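Local coordinates for Phthiocerol/phthiodiolone dimycocerosyl transferase (Mycobacterium tuberculosis, PDB 1Q9J), which probably catalyses the diesterification of phthiocerols and phthiodiolone with mycocerosic acids, the final step in making dimycocerosate esters of the mycobacterial envelope, at residues 236-241 and 346-351; 377-382 and 401-406; 386-391 and 408-413. One frame throughout, in Å; residues are numbered along the deposited sequence.

Interaction 1: residues 236-241 and 346-351; sequences SLNAVV and DATSFP
Asn-238 meets Asp-346 and Thr-348 at the start of a helix. Its CB faces Asp-346 OD1, but the two are modelled too close together, so that spacing is doubtful. One atom further out, Asn-238 CG lies 3.6 Å from Asp-346 OD1, a value that shares the doubt. At the tip, Asn-238 OD1 comes within 3.5 Å of the methyl Thr-348 CG2, the sounder contact. The same Asn-238 OD1 is also near Asp-346 OD1, equally uncertain in its spacing, and this is no hydrogen bond. The amide and carboxylate planes are turned 70° apart. CG of Asn-238 stands beside its own backbone N, opposite the carbonyl carbon (chi1 -47°), and this carries the amide out toward Thr-348.

Segment 346-351 leaves strand 342-345 and runs toward strand 360-368, which lies in a different sheet. This is consistent with a passage between the two related domains of this acyltransferase. Further along it, Phe-350 touches Ala-133 and Val-136 on helix 129-148.

On the helix side, Ser-236 is the N-cap. Its OG accepts from Ala-239 N at 3.2 Å, with an angle of 153° at the hydrogen. The carboxylate of Asp-346 lies alongside this first turn. Toward the sheet, Asn-238 and Val-241 touch Cys-381, and Thr-348 touches Ala-382, on strand 378-384. The side chain of Arg-312, probably important for recognising the acyl carrier domain, is about 11 Å from that of Asn-238.

Interaction 2: residues 377-382 and 401-406; sequences DLYSCA and KSLEAI
The ring of Tyr-379 is the flat group here, and the helix meets it mainly at one margin. Ser-402 OG and Leu-403 CD1 both lie at its edge, near the ring plane. With its outer chain extended (chi2 173°), Ile-406 brings CD1 in obliquely, 3.5 Å from Tyr-379 CE2. The ring also stacks with that of His-392 on the adjacent strand.

The hydroxyl end is polar. Ser-402 OG donates to Tyr-379 OH at 3.0 Å. Ser-402 OG sits between its own backbone N and carbonyl carbon (chi1 48°), which turns it to the strand side of the helix. The strongest polar partner of Tyr-379 OH is Glu-249 OE2, also a hydrogen bond. Two partners therefore hold this buried hydroxyl and should limit the swing of the ring. The rest of the contact is apolar. Leu-403 CD1 lies 4.2 Å from Tyr-379 CD2, and the two side chains run past each other in opposite directions.

The axes of strand 378-382 and helix 401-406 come within 11.1 Å, their directions 41° apart, a helix laid on one face of a sheet. Helix 237-253 packs beside it: Ile-245 touches Tyr-379, and Thr-248 touches Ala-405 and Ile-406. Strand 378-384 runs between strands 342-345 and 387-393, and Leu-403 extends across to Ile-390 and to Thr-214 and Leu-216 of strand 213-216.

Interaction 3: residues 386-391 and 408-413; sequences GQLIIE and SLLCTV
Leu-410 meets Leu-388 and Ile-390, and these three buried side chains make the whole contact. The segment that carries Leu-410 belongs to the C-terminal part of the helix that begins at 399.

Ser-408 comes first. Its carbonyl O accepts twice, from Cys-411 N at 3.1 Å and from Thr-412 OG1 at 2.8 Å. The two donors reach Ser-408 O from opposite faces of the carbonyl plane. Thr-412 OG1, 39° above that plane, bonds back to the backbone one turn earlier. Leu-409 O accepts a weak bond from Val-413 N.

Leu-410 follows and turns toward the sheet. Its CG lies beside the backbone N (chi1 -72°), and CD1 makes both contacts. Leu-410 CD1 is 3.5 Å from Leu-388 CD2, where the two side chains cross at about a right angle. It is 3.7 Å from Ile-390 CD1, and this pair reaches tip to tip.

Leu-388 and Ile-390 are two residues apart on one strand, so both face the helix. Strands 378-384 and 387-393 form a beta-hairpin in a mixed sheet, and helix 399-412 packs on one face of it.

Past Leu-410, Cys-411 turns to Leu-218 and to Gln-222 on helix 220-230. Thr-412 O accepts from Ser-415 OG. Val-413 packs on Phe-229, while Leu-410 itself also touches Leu-226, both on helix 220-230.

Along the chain, interaction 1 comes first and closes a loop of 104 residues from helix 237-253 to the passage after strand 342-345. It is complete before the others begin. Interaction 2 opens at 377-382 and interaction 3 at 386-391. Helix 399-412 then closes them in the same order, so their loops cross. Each has fewer than 20 residues between its segments. Both tie the final hairpin of the six-stranded sheet to that helix: 401-406 meets 378-384 and, through Leu-403, also Ile-390, while 408-413 meets 387-393. A probable hydrogen bond between Ala-382 O and Ile-389 N joins the two strands. Val-241 of interaction 1 lies near Leu-388 and Leu-410. Helices 237-253 and 399-412 thus share the sheet face.

Interaction 1: residues 236-241 and 346-351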
ATOM      1  N   SER A 236     -20.272   0.272   0.162  1.00 86.14           N
ATOM      2  CA  SER A 236     -19.268   0.904  -0.697  1.00 83.20           C
ATOM      3  C   SER A 236     -18.558  -0.159  -1.526  1.00 80.00           C
ATOM      4  O   SER A 236     -18.540  -1.331  -1.152  1.00 76.89           O
ATOM      5  CB  SER A 236     -18.226   1.605   0.164  1.00 82.32           C
ATOM      6  OG  SER A 236     -17.580   0.647   0.985  1.00 82.06           O
ATOM      7  N   LEU A 237     -17.961   0.260  -2.639  1.00 77.57           N
ATOM      8  CA  LEU A 237     -17.236  -0.654  -3.514  1.00 77.46           C
ATOM      9  C   LEU A 237     -16.309  -1.557  -2.718  1.00 77.45           C
ATOM     10  O   LEU A 237     -16.360  -2.783  -2.834  1.00 75.86           O
ATOM     11  CB  LEU A 237     -16.407   0.130  -4.532  1.00 78.45           C
ATOM     12  CG  LEU A 237     -17.148   0.621  -5.773  1.00 82.33           C
ATOM     13  CD1 LEU A 237     -16.278   1.599  -6.556  1.00 83.53           C
ATOM     14  CD2 LEU A 237     -17.517  -0.584  -6.625  1.00 79.45           C
ATOM     15  N   ASN A 238     -15.462  -0.933  -1.906  1.00 76.24           N
ATOM     16  CA  ASN A 238     -14.496  -1.645  -1.073  1.00 73.18           C
ATOM     17  C   ASN A 238     -15.175  -2.683  -0.200  1.00 69.62           C
ATOM     18  O   ASN A 238     -14.711  -3.821  -0.090  1.00 65.22           O
ATOM     19  CB  ASN A 238     -13.752  -0.642  -0.194  1.00 76.06           C
ATOM     20  CG  ASN A 238     -13.270   0.564  -0.980  1.00 82.79           C
ATOM     21  OD1 ASN A 238     -12.326   0.472  -1.770  1.00 83.71           O
ATOM     22  ND2 ASN A 238     -13.931   1.704  -0.779  1.00 85.17           N
ATOM     23  N   ALA A 239     -16.273  -2.275   0.426  1.00 70.33           N
ATOM     24  CA  ALA A 239     -17.026  -3.154   1.309  1.00 69.82           C
ATOM     25  C   ALA A 239     -17.507  -4.385   0.557  1.00 69.23           C
ATOM     26  O   ALA A 239     -17.339  -5.518   1.021  1.00 65.77           O
ATOM     27  CB  ALA A 239     -18.201  -2.409   1.894  1.00 70.05           C
ATOM     28  N   VAL A 240     -18.109  -4.161  -0.605  1.00 67.60           N
ATOM     29  CA  VAL A 240     -18.604  -5.261  -1.417  1.00 66.37           C
ATOM     30  C   VAL A 240     -17.427  -6.103  -1.894  1.00 66.12           C
ATOM     31  O   VAL A 240     -17.377  -7.313  -1.662  1.00 65.93           O
ATOM     32  CB  VAL A 240     -19.354  -4.751  -2.648  1.00 65.50           C
ATOM     33  CG1 VAL A 240     -20.083  -5.901  -3.314  1.00 70.16           C
ATOM     34  CG2 VAL A 240     -20.318  -3.662  -2.249  1.00 67.82           C
ATOM     35  N   VAL A 241     -16.486  -5.442  -2.564  1.00 64.21           N
ATOM     36  CA  VAL A 241     -15.295  -6.098  -3.083  1.00 60.78           C
ATOM     37  C   VAL A 241     -14.729  -7.112  -2.098  1.00 58.76           C
ATOM     38  O   VAL A 241     -14.338  -8.213  -2.492  1.00 63.23           O
ATOM     39  CB  VAL A 241     -14.174  -5.079  -3.424  1.00 60.93           C
ATOM     40  CG1 VAL A 241     -12.895  -5.823  -3.796  1.00 59.96           C
ATOM     41  CG2 VAL A 241     -14.603  -4.193  -4.591  1.00 58.91           C
ATOM     42  N   ASP A 346      -7.429  -1.529   0.607  1.00 81.63           N
ATOM     43  CA  ASP A 346      -8.311  -0.645  -0.119  1.00 88.62           C
ATOM     44  C   ASP A 346      -7.508   0.619  -0.436  1.00 90.77           C
ATOM     45  O   ASP A 346      -7.806   1.697   0.078  1.00 93.48           O
ATOM     46  CB  ASP A 346      -9.524  -0.342   0.767  1.00 91.77           C
ATOM     47  CG  ASP A 346     -10.249  -1.619   1.228  1.00 94.30           C
ATOM     48  OD1 ASP A 346     -11.341  -1.908   0.688  1.00 93.61           O
ATOM     49  OD2 ASP A 346      -9.724  -2.336   2.117  1.00 91.23           O
ATOM     50  N   ALA A 347      -6.485   0.474  -1.276  1.00 91.16           N
ATOM     51  CA  ALA A 347      -5.640   1.601  -1.648  1.00 94.51           C
ATOM     52  C   ALA A 347      -6.082   2.304  -2.926  1.00 95.88           C
ATOM     53  O   ALA A 347      -5.256   2.723  -3.737  1.00 92.11           O
ATOM     54  CB  ALA A 347      -4.191   1.142  -1.781  1.00 96.77           C
ATOM     55  N   THR A 348      -7.392   2.444  -3.099  1.00102.34           N
ATOM     56  CA  THR A 348      -7.931   3.117  -4.277  1.00108.56           C
ATOM     57  C   THR A 348      -7.456   4.572  -4.243  1.00110.87           C
ATOM     58  O   THR A 348      -7.756   5.297  -3.297  1.00112.43           O
ATOM     59  CB  THR A 348      -9.509   3.080  -4.298  1.00108.76           C
ATOM     60  OG1 THR A 348     -10.035   3.929  -3.269  1.00110.15           O
ATOM     61  CG2 THR A 348     -10.023   1.659  -4.058  1.00107.40           C
ATOM     62  N   SER A 349      -6.704   5.000  -5.257  1.00112.62           N
ATOM     63  CA  SER A 349      -6.222   6.377  -5.279  1.00114.05           C
ATOM     64  C   SER A 349      -5.455   6.801  -6.539  1.00115.41           C
ATOM     65  O   SER A 349      -5.409   6.093  -7.550  1.00113.71           O
ATOM     66  CB  SER A 349      -5.346   6.629  -4.044  1.00112.67           C
ATOM     67  OG  SER A 349      -5.109   8.008  -3.862  1.00110.51           O
ATOM     68  N   PHE A 350      -4.870   7.992  -6.440  1.00116.50           N
ATOM     69  CA  PHE A 350      -4.064   8.622  -7.484  1.00115.87           C
ATOM     70  C   PHE A 350      -4.736   9.421  -8.606  1.00114.52           C
ATOM     71  O   PHE A 350      -4.424   9.254  -9.787  1.00114.81           O
ATOM     72  CB  PHE A 350      -3.089   7.599  -8.068  1.00115.77           C
ATOM     73  CG  PHE A 350      -1.811   7.490  -7.290  1.00115.01           C
ATOM     74  CD1 PHE A 350      -1.365   6.260  -6.813  1.00115.20           C
ATOM     75  CD2 PHE A 350      -1.050   8.630  -7.032  1.00113.88           C
ATOM     76  CE1 PHE A 350      -0.179   6.168  -6.089  1.00115.60           C
ATOM     77  CE2 PHE A 350       0.134   8.551  -6.313  1.00114.56           C
ATOM     78  CZ  PHE A 350       0.575   7.318  -5.839  1.00115.28           C
ATOM     79  N   PRO A 351      -5.678  10.302  -8.241  1.00112.73           N
ATOM     80  CA  PRO A 351      -6.384  11.142  -9.203  1.00109.94           C
ATOM     81  C   PRO A 351      -5.997  12.577  -8.824  1.00107.82           C
ATOM     82  O   PRO A 351      -5.331  12.797  -7.808  1.00107.22           O
ATOM     83  CB  PRO A 351      -7.834  10.834  -8.898  1.00109.66           C
ATOM     84  CG  PRO A 351      -7.817  10.825  -7.393  1.00112.23           C
ATOM     85  CD  PRO A 351      -6.476  10.182  -7.004  1.00112.64           C
TER

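Interaction 2: residues 377-382 and 401-406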
ATOM      1  N   ASP A 377       0.605 -12.965   0.418  1.00 65.38           N
ATOM      2  CA  ASP A 377      -0.614 -13.286  -0.305  1.00 63.15           C
ATOM      3  C   ASP A 377      -1.530 -12.091  -0.054  1.00 60.52           C
ATOM      4  O   ASP A 377      -2.117 -11.975   1.018  1.00 60.99           O
ATOM      5  CB  ASP A 377      -1.251 -14.561   0.243  1.00 62.73           C
ATOM      6  CG  ASP A 377      -1.942 -15.354  -0.830  1.00 64.79           C
ATOM      7  OD1 ASP A 377      -2.604 -14.713  -1.688  1.00 61.86           O
ATOM      8  OD2 ASP A 377      -1.820 -16.606  -0.816  1.00 67.44           O
ATOM      9  N   LEU A 378      -1.661 -11.202  -1.031  1.00 55.96           N
ATOM     10  CA  LEU A 378      -2.486 -10.025  -0.818  1.00 53.40           C
ATOM     11  C   LEU A 378      -3.378  -9.584  -1.978  1.00 53.00           C
ATOM     12  O   LEU A 378      -2.978  -9.657  -3.135  1.00 54.71           O
ATOM     13  CB  LEU A 378      -1.584  -8.858  -0.396  1.00 55.29           C
ATOM     14  CG  LEU A 378      -2.219  -7.462  -0.284  1.00 56.41           C
ATOM     15  CD1 LEU A 378      -2.451  -7.087   1.168  1.00 54.11           C
ATOM     16  CD2 LEU A 378      -1.310  -6.465  -0.944  1.00 50.34           C
ATOM     17  N   TYR A 379      -4.592  -9.128  -1.656  1.00 52.02           N
ATOM     18  CA  TYR A 379      -5.540  -8.636  -2.662  1.00 49.64           C
ATOM     19  C   TYR A 379      -5.547  -7.104  -2.559  1.00 48.95           C
ATOM     20  O   TYR A 379      -5.125  -6.541  -1.552  1.00 45.48           O
ATOM     21  CB  TYR A 379      -6.960  -9.164  -2.400  1.00 51.29           C
ATOM     22  CG  TYR A 379      -7.197 -10.616  -2.768  1.00 52.86           C
ATOM     23  CD1 TYR A 379      -7.054 -11.629  -1.821  1.00 52.14           C
ATOM     24  CD2 TYR A 379      -7.569 -10.974  -4.068  1.00 53.77           C
ATOM     25  CE1 TYR A 379      -7.275 -12.959  -2.156  1.00 53.64           C
ATOM     26  CE2 TYR A 379      -7.790 -12.302  -4.416  1.00 51.98           C
ATOM     27  CZ  TYR A 379      -7.645 -13.292  -3.453  1.00 55.76           C
ATOM     28  OH  TYR A 379      -7.877 -14.613  -3.779  1.00 58.45           O
ATOM     29  N   SER A 380      -6.037  -6.430  -3.589  1.00 46.04           N
ATOM     30  CA  SER A 380      -6.058  -4.982  -3.575  1.00 47.92           C
ATOM     31  C   SER A 380      -6.993  -4.448  -4.651  1.00 48.37           C
ATOM     32  O   SER A 380      -7.224  -5.117  -5.647  1.00 53.15           O
ATOM     33  CB  SER A 380      -4.637  -4.466  -3.795  1.00 47.62           C
ATOM     34  OG  SER A 380      -4.610  -3.360  -4.705  1.00 55.34           O
ATOM     35  N   CYS A 381      -7.537  -3.253  -4.462  1.00 47.54           N
ATOM     36  CA  CYS A 381      -8.436  -2.716  -5.472  1.00 51.58           C
ATOM     37  C   CYS A 381      -8.318  -1.209  -5.551  1.00 49.96           C
ATOM     38  O   CYS A 381      -7.767  -0.589  -4.652  1.00 47.93           O
ATOM     39  CB  CYS A 381      -9.886  -3.115  -5.165  1.00 52.53           C
ATOM     40  SG  CYS A 381     -10.505  -2.539  -3.574  1.00 63.24           S
ATOM     41  N   ALA A 382      -8.822  -0.630  -6.635  1.00 51.31           N
ATOM     42  CA  ALA A 382      -8.796   0.812  -6.835  1.00 54.99           C
ATOM     43  C   ALA A 382      -9.611   1.168  -8.075  1.00 58.68           C
ATOM     44  O   ALA A 382      -9.732   0.375  -9.014  1.00 60.99           O
ATOM     45  CB  ALA A 382      -7.365   1.308  -6.980  1.00 50.34           C
ATOM     46  N   LYS A 401      -6.604 -16.887 -11.054  1.00103.19           N
ATOM     47  CA  LYS A 401      -7.689 -17.830 -10.789  1.00101.00           C
ATOM     48  C   LYS A 401      -8.785 -17.158  -9.968  1.00 97.72           C
ATOM     49  O   LYS A 401      -9.883 -16.901 -10.463  1.00 96.37           O
ATOM     50  CB  LYS A 401      -7.157 -19.056 -10.037  1.00103.22           C
ATOM     51  CG  LYS A 401      -8.186 -20.159  -9.838  1.00106.09           C
ATOM     52  CD  LYS A 401      -7.546 -21.392  -9.230  1.00107.74           C
ATOM     53  CE  LYS A 401      -8.553 -22.509  -9.019  1.00107.95           C
ATOM     54  NZ  LYS A 401      -7.901 -23.703  -8.402  1.00108.30           N
ATOM     55  N   SER A 402      -8.468 -16.881  -8.711  1.00 93.34           N
ATOM     56  CA  SER A 402      -9.391 -16.230  -7.795  1.00 88.05           C
ATOM     57  C   SER A 402      -9.814 -14.851  -8.294  1.00 82.93           C
ATOM     58  O   SER A 402     -10.968 -14.460  -8.150  1.00 80.32           O
ATOM     59  CB  SER A 402      -8.720 -16.090  -6.436  1.00 90.96           C
ATOM     60  OG  SER A 402      -7.415 -15.557  -6.608  1.00 94.04           O
ATOM     61  N   LEU A 403      -8.871 -14.120  -8.878  1.00 79.43           N
ATOM     62  CA  LEU A 403      -9.143 -12.778  -9.384  1.00 78.14           C
ATOM     63  C   LEU A 403     -10.223 -12.784 -10.449  1.00 79.39           C
ATOM     64  O   LEU A 403     -10.976 -11.823 -10.589  1.00 78.93           O
ATOM     65  CB  LEU A 403      -7.878 -12.158  -9.974  1.00 73.91           C
ATOM     66  CG  LEU A 403      -7.658 -10.691  -9.640  1.00 70.42           C
ATOM     67  CD1 LEU A 403      -7.167 -10.602  -8.209  1.00 71.49           C
ATOM     68  CD2 LEU A 403      -6.650 -10.072 -10.585  1.00 67.49           C
ATOM     69  N   GLU A 404     -10.287 -13.861 -11.220  1.00 83.65           N
ATOM     70  CA  GLU A 404     -11.298 -13.957 -12.262  1.00 86.40           C
ATOM     71  C   GLU A 404     -12.630 -14.370 -11.637  1.00 85.31           C
ATOM     72  O   GLU A 404     -13.683 -13.861 -12.017  1.00 83.44           O
ATOM     73  CB  GLU A 404     -10.871 -14.962 -13.331  1.00 88.50           C
ATOM     74  CG  GLU A 404     -11.757 -14.923 -14.562  1.00 91.49           C
ATOM     75  CD  GLU A 404     -11.845 -13.534 -15.160  1.00 94.45           C
ATOM     76  OE1 GLU A 404     -10.804 -13.022 -15.636  1.00 95.60           O
ATOM     77  OE2 GLU A 404     -12.956 -12.949 -15.149  1.00 93.27           O
ATOM     78  N   ALA A 405     -12.573 -15.292 -10.678  1.00 86.30           N
ATOM     79  CA  ALA A 405     -13.767 -15.758  -9.972  1.00 87.29           C
ATOM     80  C   ALA A 405     -14.431 -14.545  -9.339  1.00 87.95           C
ATOM     81  O   ALA A 405     -15.647 -14.371  -9.404  1.00 87.43           O
ATOM     82  CB  ALA A 405     -13.383 -16.762  -8.892  1.00 86.23           C
ATOM     83  N   ILE A 406     -13.596 -13.714  -8.725  1.00 89.16           N
ATOM     84  CA  ILE A 406     -14.020 -12.491  -8.072  1.00 89.63           C
ATOM     85  C   ILE A 406     -14.477 -11.508  -9.143  1.00 91.71           C
ATOM     86  O   ILE A 406     -15.426 -10.747  -8.950  1.00 92.94           O
ATOM     87  CB  ILE A 406     -12.843 -11.879  -7.292  1.00 89.14           C
ATOM     88  CG1 ILE A 406     -12.386 -12.862  -6.212  1.00 88.18           C
ATOM     89  CG2 ILE A 406     -13.236 -10.540  -6.694  1.00 87.55           C
ATOM     90  CD1 ILE A 406     -11.139 -12.443  -5.486  1.00 85.54           C
TER

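Interaction 3: residues 386-391 and 408-413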
ATOM      1  N   GLY A 386     -12.583   5.833 -13.277  1.00 65.07           N
ATOM      2  CA  GLY A 386     -13.924   5.308 -13.152  1.00 68.00           C
ATOM      3  C   GLY A 386     -14.020   3.835 -13.508  1.00 68.87           C
ATOM      4  O   GLY A 386     -15.055   3.359 -13.980  1.00 70.25           O
ATOM      5  N   GLN A 387     -12.937   3.103 -13.286  1.00 68.15           N
ATOM      6  CA  GLN A 387     -12.915   1.676 -13.576  1.00 65.56           C
ATOM      7  C   GLN A 387     -12.275   0.966 -12.394  1.00 62.06           C
ATOM      8  O   GLN A 387     -11.167   1.305 -11.980  1.00 63.29           O
ATOM      9  CB  GLN A 387     -12.107   1.409 -14.847  1.00 68.22           C
ATOM     10  CG  GLN A 387     -12.454   2.357 -15.994  1.00 74.82           C
ATOM     11  CD  GLN A 387     -11.601   2.126 -17.244  1.00 76.88           C
ATOM     12  OE1 GLN A 387     -11.595   1.025 -17.808  1.00 71.74           O
ATOM     13  NE2 GLN A 387     -10.888   3.168 -17.689  1.00 77.08           N
ATOM     14  N   LEU A 388     -12.994  -0.005 -11.846  1.00 56.48           N
ATOM     15  CA  LEU A 388     -12.498  -0.763 -10.718  1.00 53.77           C
ATOM     16  C   LEU A 388     -11.386  -1.677 -11.183  1.00 56.53           C
ATOM     17  O   LEU A 388     -11.467  -2.257 -12.261  1.00 57.53           O
ATOM     18  CB  LEU A 388     -13.599  -1.616 -10.095  1.00 50.11           C
ATOM     19  CG  LEU A 388     -13.085  -2.663  -9.100  1.00 49.63           C
ATOM     20  CD1 LEU A 388     -12.341  -1.983  -7.973  1.00 49.40           C
ATOM     21  CD2 LEU A 388     -14.242  -3.479  -8.564  1.00 53.36           C
ATOM     22  N   ILE A 389     -10.353  -1.802 -10.361  1.00 58.21           N
ATOM     23  CA  ILE A 389      -9.224  -2.651 -10.685  1.00 60.69           C
ATOM     24  C   ILE A 389      -8.919  -3.604  -9.536  1.00 65.04           C
ATOM     25  O   ILE A 389      -8.596  -3.176  -8.427  1.00 68.16           O
ATOM     26  CB  ILE A 389      -7.972  -1.817 -10.956  1.00 59.63           C
ATOM     27  CG1 ILE A 389      -8.232  -0.826 -12.072  1.00 60.88           C
ATOM     28  CG2 ILE A 389      -6.819  -2.724 -11.328  1.00 57.70           C
ATOM     29  CD1 ILE A 389      -7.087   0.141 -12.264  1.00 66.79           C
ATOM     30  N   ILE A 390      -9.023  -4.898  -9.816  1.00 65.83           N
ATOM     31  CA  ILE A 390      -8.738  -5.924  -8.826  1.00 66.14           C
ATOM     32  C   ILE A 390      -7.288  -6.357  -9.029  1.00 64.20           C
ATOM     33  O   ILE A 390      -6.785  -6.344 -10.155  1.00 67.12           O
ATOM     34  CB  ILE A 390      -9.630  -7.156  -9.026  1.00 70.97           C
ATOM     35  CG1 ILE A 390     -11.095  -6.785  -8.847  1.00 73.39           C
ATOM     36  CG2 ILE A 390      -9.262  -8.229  -8.033  1.00 71.59           C
ATOM     37  CD1 ILE A 390     -12.027  -7.944  -9.162  1.00 77.13           C
ATOM     38  N   GLU A 391      -6.635  -6.747  -7.938  1.00 59.92           N
ATOM     39  CA  GLU A 391      -5.251  -7.196  -7.982  1.00 54.96           C
ATOM     40  C   GLU A 391      -4.935  -8.265  -6.952  1.00 53.84           C
ATOM     41  O   GLU A 391      -5.512  -8.302  -5.865  1.00 53.78           O
ATOM     42  CB  GLU A 391      -4.294  -6.026  -7.772  1.00 49.79           C
ATOM     43  CG  GLU A 391      -4.241  -5.053  -8.916  1.00 55.19           C
ATOM     44  CD  GLU A 391      -3.068  -4.104  -8.796  1.00 57.40           C
ATOM     45  OE1 GLU A 391      -2.937  -3.193  -9.638  1.00 55.27           O
ATOM     46  OE2 GLU A 391      -2.276  -4.270  -7.847  1.00 61.84           O
ATOM     47  N   SER A 408     -15.920 -11.980 -12.311  1.00 96.89           N
ATOM     48  CA  SER A 408     -17.278 -12.202 -12.790  1.00 95.36           C
ATOM     49  C   SER A 408     -18.317 -12.021 -11.679  1.00 92.22           C
ATOM     50  O   SER A 408     -19.462 -11.657 -11.943  1.00 91.41           O
ATOM     51  CB  SER A 408     -17.391 -13.602 -13.409  1.00 94.93           C
ATOM     52  OG  SER A 408     -18.311 -13.620 -14.498  1.00 96.26           O
ATOM     53  N   LEU A 409     -17.905 -12.256 -10.436  1.00 89.75           N
ATOM     54  CA  LEU A 409     -18.811 -12.124  -9.301  1.00 87.72           C
ATOM     55  C   LEU A 409     -19.216 -10.675  -9.043  1.00 89.70           C
ATOM     56  O   LEU A 409     -20.321 -10.414  -8.570  1.00 91.55           O
ATOM     57  CB  LEU A 409     -18.181 -12.720  -8.043  1.00 82.16           C
ATOM     58  CG  LEU A 409     -19.075 -12.881  -6.816  1.00 78.49           C
ATOM     59  CD1 LEU A 409     -20.354 -13.593  -7.192  1.00 75.22           C
ATOM     60  CD2 LEU A 409     -18.322 -13.666  -5.749  1.00 78.38           C
ATOM     61  N   LEU A 410     -18.331  -9.733  -9.356  1.00 90.21           N
ATOM     62  CA  LEU A 410     -18.644  -8.322  -9.155  1.00 92.80           C
ATOM     63  C   LEU A 410     -19.495  -7.776 -10.295  1.00 93.84           C
ATOM     64  O   LEU A 410     -19.953  -6.628 -10.252  1.00 93.19           O
ATOM     65  CB  LEU A 410     -17.358  -7.494  -9.028  1.00 93.81           C
ATOM     66  CG  LEU A 410     -16.528  -7.627  -7.746  1.00 92.65           C
ATOM     67  CD1 LEU A 410     -15.302  -6.743  -7.851  1.00 91.56           C
ATOM     68  CD2 LEU A 410     -17.366  -7.227  -6.538  1.00 91.76           C
ATOM     69  N   CYS A 411     -19.708  -8.601 -11.317  1.00 96.22           N
ATOM     70  CA  CYS A 411     -20.500  -8.203 -12.487  1.00 97.46           C
ATOM     71  C   CYS A 411     -21.850  -8.898 -12.488  1.00 97.32           C
ATOM     72  O   CYS A 411     -22.749  -8.541 -13.248  1.00 94.79           O
ATOM     73  CB  CYS A 411     -19.749  -8.564 -13.769  1.00 97.85           C
ATOM     74  SG  CYS A 411     -18.065  -7.917 -13.838  1.00 97.62           S
ATOM     75  N   THR A 412     -21.968  -9.894 -11.618  1.00100.30           N
ATOM     76  CA  THR A 412     -23.179 -10.681 -11.472  1.00102.88           C
ATOM     77  C   THR A 412     -24.112 -10.087 -10.414  1.00104.84           C
ATOM     78  O   THR A 412     -25.291  -9.845 -10.673  1.00106.41           O
ATOM     79  CB  THR A 412     -22.828 -12.131 -11.067  1.00102.01           C
ATOM     80  OG1 THR A 412     -22.079 -12.751 -12.119  1.00 97.75           O
ATOM     81  CG2 THR A 412     -24.082 -12.937 -10.793  1.00102.23           C
ATOM     82  N   VAL A 413     -23.572  -9.855  -9.223  1.00106.19           N
ATOM     83  CA  VAL A 413     -24.340  -9.317  -8.108  1.00107.80           C
ATOM     84  C   VAL A 413     -25.170  -8.065  -8.407  1.00107.47           C
ATOM     85  O   VAL A 413     -26.330  -7.973  -8.001  1.00106.50           O
ATOM     86  CB  VAL A 413     -23.413  -9.010  -6.914  1.00109.04           C
ATOM     87  CG1 VAL A 413     -24.240  -8.635  -5.696  1.00112.33           C
ATOM     88  CG2 VAL A 413     -22.543 -10.219  -6.612  1.00108.52           C
TER